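Local coordinates for protein defensin (Pachyrhizus erosus, PDB 3PSM) that probably defends the plant against fungi as an antimicrobial defensin, a small disulfide-stabilised protein that crystallises as a dimer, at residues A[21-24]-A[25-29]. Sequence-based numbering, arbitrary orientation.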
loop_
_atom_site.group_PDB
_atom_site.type_symbol
_atom_site.label_atom_id
_atom_site.label_comp_id
_atom_site.label_asym_id
_atom_site.label_seq_id
_atom_site.Cartn_x
_atom_site.Cartn_y
_atom_site.Cartn_z
ATOM N N ASP A 21 2.104 0.208 -4.625
ATOM C CA ASP A 21 1.326 -0.860 -3.980
ATOM C C ASP A 21 -0.149 -0.519 -3.960
ATOM O O ASP A 21 -1.005 -1.370 -4.218
ATOM C CB ASP A 21 1.880 -1.093 -2.582
ATOM C CG ASP A 21 1.530 -2.420 -1.964
ATOM O OD1 ASP A 21 1.445 -3.422 -2.695
ATOM O OD2 ASP A 21 1.351 -2.446 -0.721
ATOM N N ASP A 22 -0.478 0.745 -3.676
ATOM C CA ASP A 22 -1.849 1.225 -3.724
ATOM C C ASP A 22 -2.439 0.999 -5.108
ATOM O O ASP A 22 -3.491 0.391 -5.289
ATOM C CB ASP A 22 -1.862 2.708 -3.327
ATOM C CG ASP A 22 -3.148 3.458 -3.513
ATOM O OD1 ASP A 22 -4.212 2.815 -3.583
ATOM O OD2 ASP A 22 -3.091 4.709 -3.646
ATOM N N HIS A 23 -1.730 1.504 -6.146
ATOM C CA HIS A 23 -2.201 1.314 -7.504
ATOM C C HIS A 23 -2.447 -0.157 -7.813
ATOM O O HIS A 23 -3.494 -0.562 -8.350
ATOM C CB HIS A 23 -1.176 1.926 -8.492
ATOM C CG HIS A 23 -1.561 1.609 -9.926
ATOM N ND1 HIS A 23 -2.369 2.473 -10.652
ATOM C CD2 HIS A 23 -1.252 0.522 -10.681
ATOM C CE1 HIS A 23 -2.556 1.878 -11.819
ATOM N NE2 HIS A 23 -1.926 0.721 -11.856
ATOM N N CYS A 24 -1.435 -0.986 -7.573
ATOM C CA CYS A 24 -1.520 -2.396 -7.965
ATOM C C CYS A 24 -2.636 -3.119 -7.223
ATOM O O CYS A 24 -3.365 -3.890 -7.817
ATOM C CB CYS A 24 -0.183 -3.086 -7.742
ATOM S SG CYS A 24 1.122 -2.446 -8.849
ATOM N N LYS A 25 -2.771 -2.867 -5.904
ATOM C CA LYS A 25 -3.807 -3.529 -5.109
ATOM C C LYS A 25 -5.191 -2.999 -5.439
ATOM O O LYS A 25 -6.160 -3.774 -5.500
ATOM C CB LYS A 25 -3.519 -3.362 -3.620
ATOM C CG LYS A 25 -2.384 -4.186 -3.106
ATOM C CD LYS A 25 -1.992 -3.870 -1.679
ATOM C CE LYS A 25 -1.048 -4.932 -1.104
ATOM N NZ LYS A 25 -0.361 -4.514 0.106
ATOM N N ASN A 26 -5.326 -1.691 -5.555
ATOM C CA ASN A 26 -6.642 -1.034 -5.548
ATOM C C ASN A 26 -7.148 -0.617 -6.881
ATOM O O ASN A 26 -8.380 -0.452 -7.022
ATOM C CB ASN A 26 -6.598 0.168 -4.587
ATOM C CG ASN A 26 -6.280 -0.291 -3.192
ATOM O OD1 ASN A 26 -6.898 -1.276 -2.707
ATOM N ND2 ASN A 26 -5.368 0.374 -2.529
ATOM N N LYS A 27 -6.286 -0.409 -7.874
ATOM C CA LYS A 27 -6.697 -0.133 -9.229
ATOM C C LYS A 27 -6.668 -1.381 -10.102
ATOM O O LYS A 27 -7.544 -1.612 -10.922
ATOM C CB LYS A 27 -5.904 0.985 -9.871
ATOM C CG LYS A 27 -6.071 2.275 -9.122
ATOM C CD LYS A 27 -7.337 2.955 -9.602
ATOM C CE LYS A 27 -7.469 4.338 -8.987
ATOM N NZ LYS A 27 -7.708 4.216 -7.509
ATOM N N GLU A 28 -5.647 -2.210 -9.946
ATOM C CA GLU A 28 -5.514 -3.409 -10.774
ATOM C C GLU A 28 -5.913 -4.690 -10.048
ATOM O O GLU A 28 -6.037 -5.758 -10.674
ATOM C CB GLU A 28 -4.096 -3.503 -11.364
ATOM C CG GLU A 28 -3.744 -2.351 -12.270
ATOM C CD GLU A 28 -2.528 -2.577 -13.157
ATOM O OE1 GLU A 28 -2.319 -3.699 -13.666
ATOM O OE2 GLU A 28 -1.799 -1.579 -13.396
ATOM N N HIS A 29 -6.213 -4.624 -8.751
ATOM C CA HIS A 29 -6.669 -5.783 -7.987
ATOM C C HIS A 29 -5.662 -6.936 -8.082
ATOM O O HIS A 29 -6.027 -8.142 -8.077
ATOM C CB HIS A 29 -8.120 -6.187 -8.331
ATOM C CG HIS A 29 -9.045 -5.093 -7.912
ATOM N ND1 HIS A 29 -9.354 -4.785 -6.588
ATOM C CD2 HIS A 29 -9.695 -4.187 -8.684
ATOM C CE1 HIS A 29 -10.174 -3.750 -6.564
ATOM N NE2 HIS A 29 -10.394 -3.379 -7.821
HETATM O O HOH W 1 -4.993 3.454 -6.361
#
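The C-terminal turns of the single helix in a plant defensin's cysteine-stabilised alpha-beta fold are knit together by polar pairs between Asp21, Asp22 and His23 and the residues four or five positions on. Asp21 OD2 receives Lys25 NZ in a salt bridge of 2.8 Å, on the syn side and somewhat out of the carboxylate plane; beyond CG the lysine chain runs extended back along the helix. One residue on, Asn26 ND2 donates almost straight (170°) to Asp22 OD1 at 2.9 Å, meeting the anti side of a carboxylate whose plane is inclined 61° to the amide. A water joins Lys27 NZ to Asp22 OD1, weakly at the latter.

His23 has CG anti to the backbone N (chi1 174°), and the imidazole stands out from the helix flank, where the side chains of Lys27 and Glu28 come up to it. Lys27 CB lies over one ring face, 4.2 Å from the centroid, as a CH-pi contact, while His23 NE2 donates in the ring plane to the anti lone pair of Glu28 OE2 at 2.8 Å. That oxygen also accepts from Asp8 N. His23 O takes both Lys27 N and Glu28 N, the latter at 3.1 Å, evidence of a widened pi-type turn. Cys24 SG is disulfide-bonded to Cys43 of strand 41-46.

Arg36 and Arg40 of the second subunit form salt bridges with Asp21 and Asp22, so both acidic groups serve helix and dimer interface, and the shared charges probably favour their ionised forms.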